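Local coordinates for surface glycan binding protein B (Bacteroides ovatus, PDB 6E57) that binds mixed-linkage beta-glucan as a surface glycan-binding protein, probably capturing cereal glucan for use by this gut bacterium, at residues 274-279 and 307-312; 225-230 and 301-306. All coordinates share one frame; numbering follows the deposited sequence.

Contact 1 of 2, residues 274-279 and 307-312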
loop_
_atom_site.group_PDB
_atom_site.type_symbol
_atom_site.label_atom_id
_atom_site.label_comp_id
_atom_site.label_asym_id
_atom_site.label_seq_id
_atom_site.Cartn_x
_atom_site.Cartn_y
_atom_site.Cartn_z
ATOM N N LEU A 274 -6.693 -7.165 -26.639
ATOM C CA LEU A 274 -5.246 -7.318 -26.743
ATOM C C LEU A 274 -4.860 -8.786 -26.525
ATOM O O LEU A 274 -5.485 -9.501 -25.731
ATOM C CB LEU A 274 -4.577 -6.405 -25.710
ATOM C CG LEU A 274 -4.656 -4.908 -26.015
ATOM C CD1 LEU A 274 -4.277 -4.077 -24.799
ATOM C CD2 LEU A 274 -3.773 -4.545 -27.200
ATOM N N SER A 275 -3.823 -9.218 -27.251
ATOM C CA SER A 275 -3.181 -10.512 -27.050
ATOM C C SER A 275 -2.550 -10.552 -25.654
ATOM O O SER A 275 -2.274 -9.512 -25.064
ATOM C CB SER A 275 -2.146 -10.777 -28.116
ATOM O OG SER A 275 -2.699 -10.638 -29.417
ATOM N N ASP A 276 -2.315 -11.764 -25.145
ATOM C CA ASP A 276 -1.706 -11.953 -23.831
ATOM C C ASP A 276 -0.257 -11.446 -23.874
ATOM O O ASP A 276 0.496 -11.778 -24.793
ATOM C CB ASP A 276 -1.815 -13.415 -23.385
ATOM C CG ASP A 276 -3.249 -13.893 -23.217
ATOM O OD1 ASP A 276 -4.156 -13.258 -23.802
ATOM O OD2 ASP A 276 -3.453 -14.890 -22.492
ATOM N N GLY A 277 0.113 -10.622 -22.884
ATOM C CA GLY A 277 1.448 -10.028 -22.795
ATOM C C GLY A 277 1.459 -8.759 -21.959
ATOM O O GLY A 277 0.474 -8.445 -21.285
ATOM N N SER A 278 2.589 -8.039 -22.015
ATOM C CA SER A 278 2.814 -6.782 -21.285
ATOM C C SER A 278 2.576 -5.584 -22.210
ATOM O O SER A 278 2.973 -5.608 -23.372
ATOM C CB SER A 278 4.203 -6.732 -20.706
ATOM O OG SER A 278 4.311 -7.597 -19.588
ATOM N N TYR A 279 1.951 -4.531 -21.676
ATOM C CA TYR A 279 1.620 -3.348 -22.460
ATOM C C TYR A 279 1.840 -2.079 -21.632
ATOM O O TYR A 279 1.736 -2.095 -20.407
ATOM C CB TYR A 279 0.176 -3.425 -22.958
ATOM C CG TYR A 279 -0.077 -4.548 -23.927
ATOM C CD1 TYR A 279 0.211 -4.405 -25.275
ATOM C CD2 TYR A 279 -0.576 -5.766 -23.493
ATOM C CE1 TYR A 279 -0.007 -5.438 -26.173
ATOM C CE2 TYR A 279 -0.801 -6.807 -24.377
ATOM C CZ TYR A 279 -0.516 -6.643 -25.722
ATOM O OH TYR A 279 -0.736 -7.663 -26.601
ATOM N N VAL A 307 -1.891 -8.183 -19.559
ATOM C CA VAL A 307 -3.194 -8.560 -20.077
ATOM C C VAL A 307 -3.213 -10.080 -20.288
ATOM O O VAL A 307 -2.214 -10.674 -20.705
ATOM C CB VAL A 307 -3.524 -7.794 -21.373
ATOM C CG1 VAL A 307 -4.887 -8.175 -21.928
ATOM C CG2 VAL A 307 -3.441 -6.288 -21.171
ATOM N N SER A 308 -4.359 -10.693 -19.973
ATOM C CA SER A 308 -4.624 -12.112 -20.223
ATOM C C SER A 308 -6.111 -12.297 -20.554
ATOM O O SER A 308 -6.931 -11.465 -20.177
ATOM C CB SER A 308 -4.198 -12.961 -19.049
ATOM O OG SER A 308 -4.601 -12.374 -17.822
ATOM N N THR A 309 -6.444 -13.372 -21.280
ATOM C CA THR A 309 -7.834 -13.662 -21.631
ATOM C C THR A 309 -8.362 -14.748 -20.689
ATOM O O THR A 309 -7.682 -15.739 -20.431
ATOM C CB THR A 309 -7.995 -14.063 -23.102
ATOM O OG1 THR A 309 -7.382 -15.336 -23.292
ATOM C CG2 THR A 309 -7.397 -13.059 -24.065
ATOM N N GLU A 310 -9.584 -14.529 -20.191
ATOM C CA GLU A 310 -10.276 -15.439 -19.292
ATOM C C GLU A 310 -11.075 -16.444 -20.130
ATOM O O GLU A 310 -11.962 -16.056 -20.883
ATOM C CB GLU A 310 -11.180 -14.630 -18.361
ATOM C CG GLU A 310 -11.651 -15.396 -17.142
ATOM C CD GLU A 310 -12.117 -14.518 -15.994
ATOM O OE1 GLU A 310 -12.010 -14.962 -14.832
ATOM O OE2 GLU A 310 -12.584 -13.391 -16.260
ATOM N N ILE A 311 -10.722 -17.729 -20.006
ATOM C CA ILE A 311 -11.375 -18.821 -20.727
ATOM C C ILE A 311 -12.408 -19.465 -19.798
ATOM O O ILE A 311 -12.098 -19.767 -18.650
ATOM C CB ILE A 311 -10.341 -19.858 -21.220
ATOM C CG1 ILE A 311 -9.370 -19.265 -22.248
ATOM C CG2 ILE A 311 -11.038 -21.103 -21.751
ATOM C CD1 ILE A 311 -8.019 -18.883 -21.673
ATOM N N THR A 312 -13.623 -19.684 -20.312
ATOM C CA THR A 312 -14.689 -20.349 -19.568
ATOM C C THR A 312 -14.552 -21.865 -19.732
ATOM O O THR A 312 -14.531 -22.367 -20.847
ATOM C CB THR A 312 -16.072 -19.883 -20.035
ATOM O OG1 THR A 312 -16.164 -18.478 -19.797
ATOM C CG2 THR A 312 -17.201 -20.601 -19.328
HETATM O O HOH W 1 -5.125 -16.924 -20.739
#

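Contact 2 of 2, residues 225-230 and 301-306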
loop_
_atom_site.group_PDB
_atom_site.type_symbol
_atom_site.label_atom_id
_atom_site.label_comp_id
_atom_site.label_asym_id
_atom_site.label_seq_id
_atom_site.Cartn_x
_atom_site.Cartn_y
_atom_site.Cartn_z
ATOM N N SER A 225 -4.012 2.025 -7.790
ATOM C CA SER A 225 -4.137 0.570 -7.680
ATOM C C SER A 225 -5.144 0.022 -8.695
ATOM O O SER A 225 -6.073 0.717 -9.112
ATOM C CB SER A 225 -4.513 0.163 -6.278
ATOM O OG SER A 225 -5.910 0.282 -6.076
ATOM N N GLY A 226 -4.934 -1.249 -9.060
ATOM C CA GLY A 226 -5.805 -2.001 -9.944
ATOM C C GLY A 226 -5.349 -1.954 -11.392
ATOM O O GLY A 226 -6.015 -2.516 -12.248
ATOM N N ALA A 227 -4.204 -1.314 -11.662
ATOM C CA ALA A 227 -3.763 -1.027 -13.035
ATOM C C ALA A 227 -2.587 -1.923 -13.462
ATOM O O ALA A 227 -2.054 -1.740 -14.547
ATOM C CB ALA A 227 -3.403 0.435 -13.145
ATOM N N ASN A 228 -2.196 -2.892 -12.623
ATOM C CA ASN A 228 -1.065 -3.788 -12.913
ATOM C C ASN A 228 -1.504 -4.919 -13.851
ATOM O O ASN A 228 -0.706 -5.402 -14.650
ATOM C CB ASN A 228 -0.463 -4.389 -11.642
ATOM C CG ASN A 228 0.241 -3.360 -10.784
ATOM O OD1 ASN A 228 -0.387 -2.700 -9.957
ATOM N ND2 ASN A 228 1.544 -3.217 -10.973
ATOM N N ARG A 229 -2.764 -5.347 -13.712
ATOM C CA ARG A 229 -3.333 -6.478 -14.440
ATOM C C ARG A 229 -4.693 -6.073 -15.012
ATOM O O ARG A 229 -5.383 -5.224 -14.444
ATOM C CB ARG A 229 -3.506 -7.685 -13.510
ATOM C CG ARG A 229 -2.203 -8.305 -13.029
ATOM C CD ARG A 229 -2.415 -9.234 -11.847
ATOM N NE ARG A 229 -2.886 -8.524 -10.661
ATOM C CZ ARG A 229 -2.106 -7.849 -9.818
ATOM N NH1 ARG A 229 -0.801 -7.787 -10.023
ATOM N NH2 ARG A 229 -2.636 -7.234 -8.774
ATOM N N ALA A 230 -5.066 -6.697 -16.135
ATOM C CA ALA A 230 -6.350 -6.468 -16.790
ATOM C C ALA A 230 -6.721 -7.692 -17.633
ATOM O O ALA A 230 -5.848 -8.333 -18.209
ATOM C CB ALA A 230 -6.280 -5.223 -17.637
ATOM N N THR A 301 4.478 8.470 -15.888
ATOM C CA THR A 301 3.385 8.761 -16.826
ATOM C C THR A 301 3.078 7.522 -17.679
ATOM O O THR A 301 2.197 7.571 -18.534
ATOM C CB THR A 301 3.705 9.981 -17.697
ATOM O OG1 THR A 301 4.965 9.764 -18.330
ATOM C CG2 THR A 301 3.744 11.269 -16.905
ATOM N N GLU A 302 3.798 6.420 -17.415
ATOM C CA GLU A 302 3.658 5.148 -18.112
ATOM C C GLU A 302 3.460 4.035 -17.079
ATOM O O GLU A 302 4.194 3.961 -16.108
ATOM C CB GLU A 302 4.894 4.865 -18.972
ATOM C CG GLU A 302 5.050 5.821 -20.141
ATOM C CD GLU A 302 6.227 5.550 -21.065
ATOM O OE1 GLU A 302 6.837 4.466 -20.944
ATOM O OE2 GLU A 302 6.529 6.424 -21.908
ATOM N N GLN A 303 2.462 3.179 -17.326
ATOM C CA GLN A 303 2.099 2.046 -16.472
ATOM C C GLN A 303 2.248 0.745 -17.273
ATOM O O GLN A 303 1.792 0.660 -18.417
ATOM C CB GLN A 303 0.657 2.215 -15.984
ATOM C CG GLN A 303 0.096 1.012 -15.235
ATOM C CD GLN A 303 0.624 0.908 -13.828
ATOM O OE1 GLN A 303 0.868 1.910 -13.158
ATOM N NE2 GLN A 303 0.793 -0.319 -13.363
ATOM N N THR A 304 2.877 -0.264 -16.661
ATOM C CA THR A 304 2.997 -1.587 -17.258
ATOM C C THR A 304 1.773 -2.413 -16.845
ATOM O O THR A 304 1.514 -2.595 -15.650
ATOM C CB THR A 304 4.329 -2.247 -16.881
ATOM O OG1 THR A 304 5.374 -1.469 -17.466
ATOM C CG2 THR A 304 4.445 -3.677 -17.360
ATOM N N VAL A 305 1.024 -2.885 -17.851
ATOM C CA VAL A 305 -0.199 -3.663 -17.670
ATOM C C VAL A 305 0.033 -5.055 -18.258
ATOM O O VAL A 305 0.406 -5.173 -19.423
ATOM C CB VAL A 305 -1.404 -2.992 -18.359
ATOM C CG1 VAL A 305 -2.698 -3.743 -18.092
ATOM C CG2 VAL A 305 -1.543 -1.532 -17.967
ATOM N N THR A 306 -0.196 -6.090 -17.444
ATOM C CA THR A 306 -0.244 -7.464 -17.918
ATOM C C THR A 306 -1.691 -7.798 -18.295
ATOM O O THR A 306 -2.596 -7.697 -17.466
ATOM C CB THR A 306 0.326 -8.435 -16.878
ATOM O OG1 THR A 306 1.704 -8.109 -16.715
ATOM C CG2 THR A 306 0.198 -9.888 -17.285
#

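Contact 1 of 2, residues 274-279 and 307-312
V307 spreads its two methyls over the turn that leads into strand 277-285, one branch for each of two partners. CG1 lies anti to the backbone N (chi1 -180°), which turns it to L274, where it meets CB at 4.2 Å; CG2 points instead to CD2 of Y279 at 3.7 Å, the valine and the tyrosine crossing at about a right angle. The phenol ring meets this methyl obliquely, while CD1 of L274 sits over the centre of one of its faces. The hydroxyl closes the turn on itself: Y279 OH donates to S275 O at 2.9 Å, with the acceptor in the plane of the ring but the donor well above the plane of the carbonyl. L274 and Y279, which also pack on each other, together cover V307, and A232 also touches the valine.

The backbones of G277 and V307 form an antiparallel hydrogen-bonded pair, the start of a strand pairing in what appears to be an immunoglobulin-like beta-sandwich domain preceding the glycan-binding one. V307 N gives a nearly straight bond (174°) to G277 O at 2.9 Å, and G277 N returns one to V307 O at 3.2 Å.

Beyond the pair, D276 takes over. Its carboxylate lies beside the backbone N (chi1 -63°) and extends along the backbone of S308 to T309, crossing that side chain at about a right angle, with OD1 3.3 Å from T309 CG2. The other oxygen works through solvent: a water donates to D276 OD2 at 3.2 Å and to T309 O at 2.8 Å. Farther along, E310 forms a salt bridge with K351, and I311 is backbone-bonded to V419.

Contact 2 of 2, residues 225-230 and 301-306
Q303 leans across to A227 and N228, its side chain packing also against M281 of strand 277-285. From CB, which points toward residues 225-230, the chain leaves with CG anti to the backbone N (chi1 172°), and CG comes to rest 3.6 Å from A227 O. A bend at the next bond then lifts CD alongside the methyl of A227, 4.1 Å from its CB. At the tip the two amide atoms part company. OE1 accepts a hydrogen bond from N295 ND2, while NE2 gives a weak one to T304 O at 3.3 Å and lies 3.4 Å from A227 O. The N228 amide, its ND2 3.8 Å from Q303 NE2 and its plane turned 86° from that of the glutamine, is a neighbour and not a bonded partner.

Further along, R229 and T306 form a parallel bridge: T306 N donates to N228 O at 2.9 Å and A230 N to T306 O at 3.0 Å. V305, buried, sets CG1 against A230 CB at 3.9 Å, with W236 touching both residues. Such parallel pairing of an early strand of the domain with its last strand is consistent with an immunoglobulin-like fold. A leucine in place of Q303 would probably leave N295 ND2 without its acceptor and T304 O without the weak amide bond. Two backbone bonds, both to T306, thus hold the strand edge, while Q303 adds packing on A227 and has its polar end satisfied by N295 and, weakly, by T304 O.

The two contacts share strand 299-315, their centres about 13 Å apart. This strand lies between 277-285, its antiparallel neighbour in contact 1, and 229-231, its parallel neighbour in contact 2. Along the chain the segments alternate: 225-230, 274-279, then 301-306 running directly into 307-312. They also touch, by a probable hydrogen bond between Y279 O and V305 N at 2.8 Å and by packing of V307 on A230 O. At the far end of 307-312 the same strand pairs with 412-419, and the following strand 317-321 leads to the glycan pocket that includes W322 and D323. Both contacts therefore lie in the domain before the glycan-binding one, and strand 299-315 runs on from them toward the pocket-bearing domain.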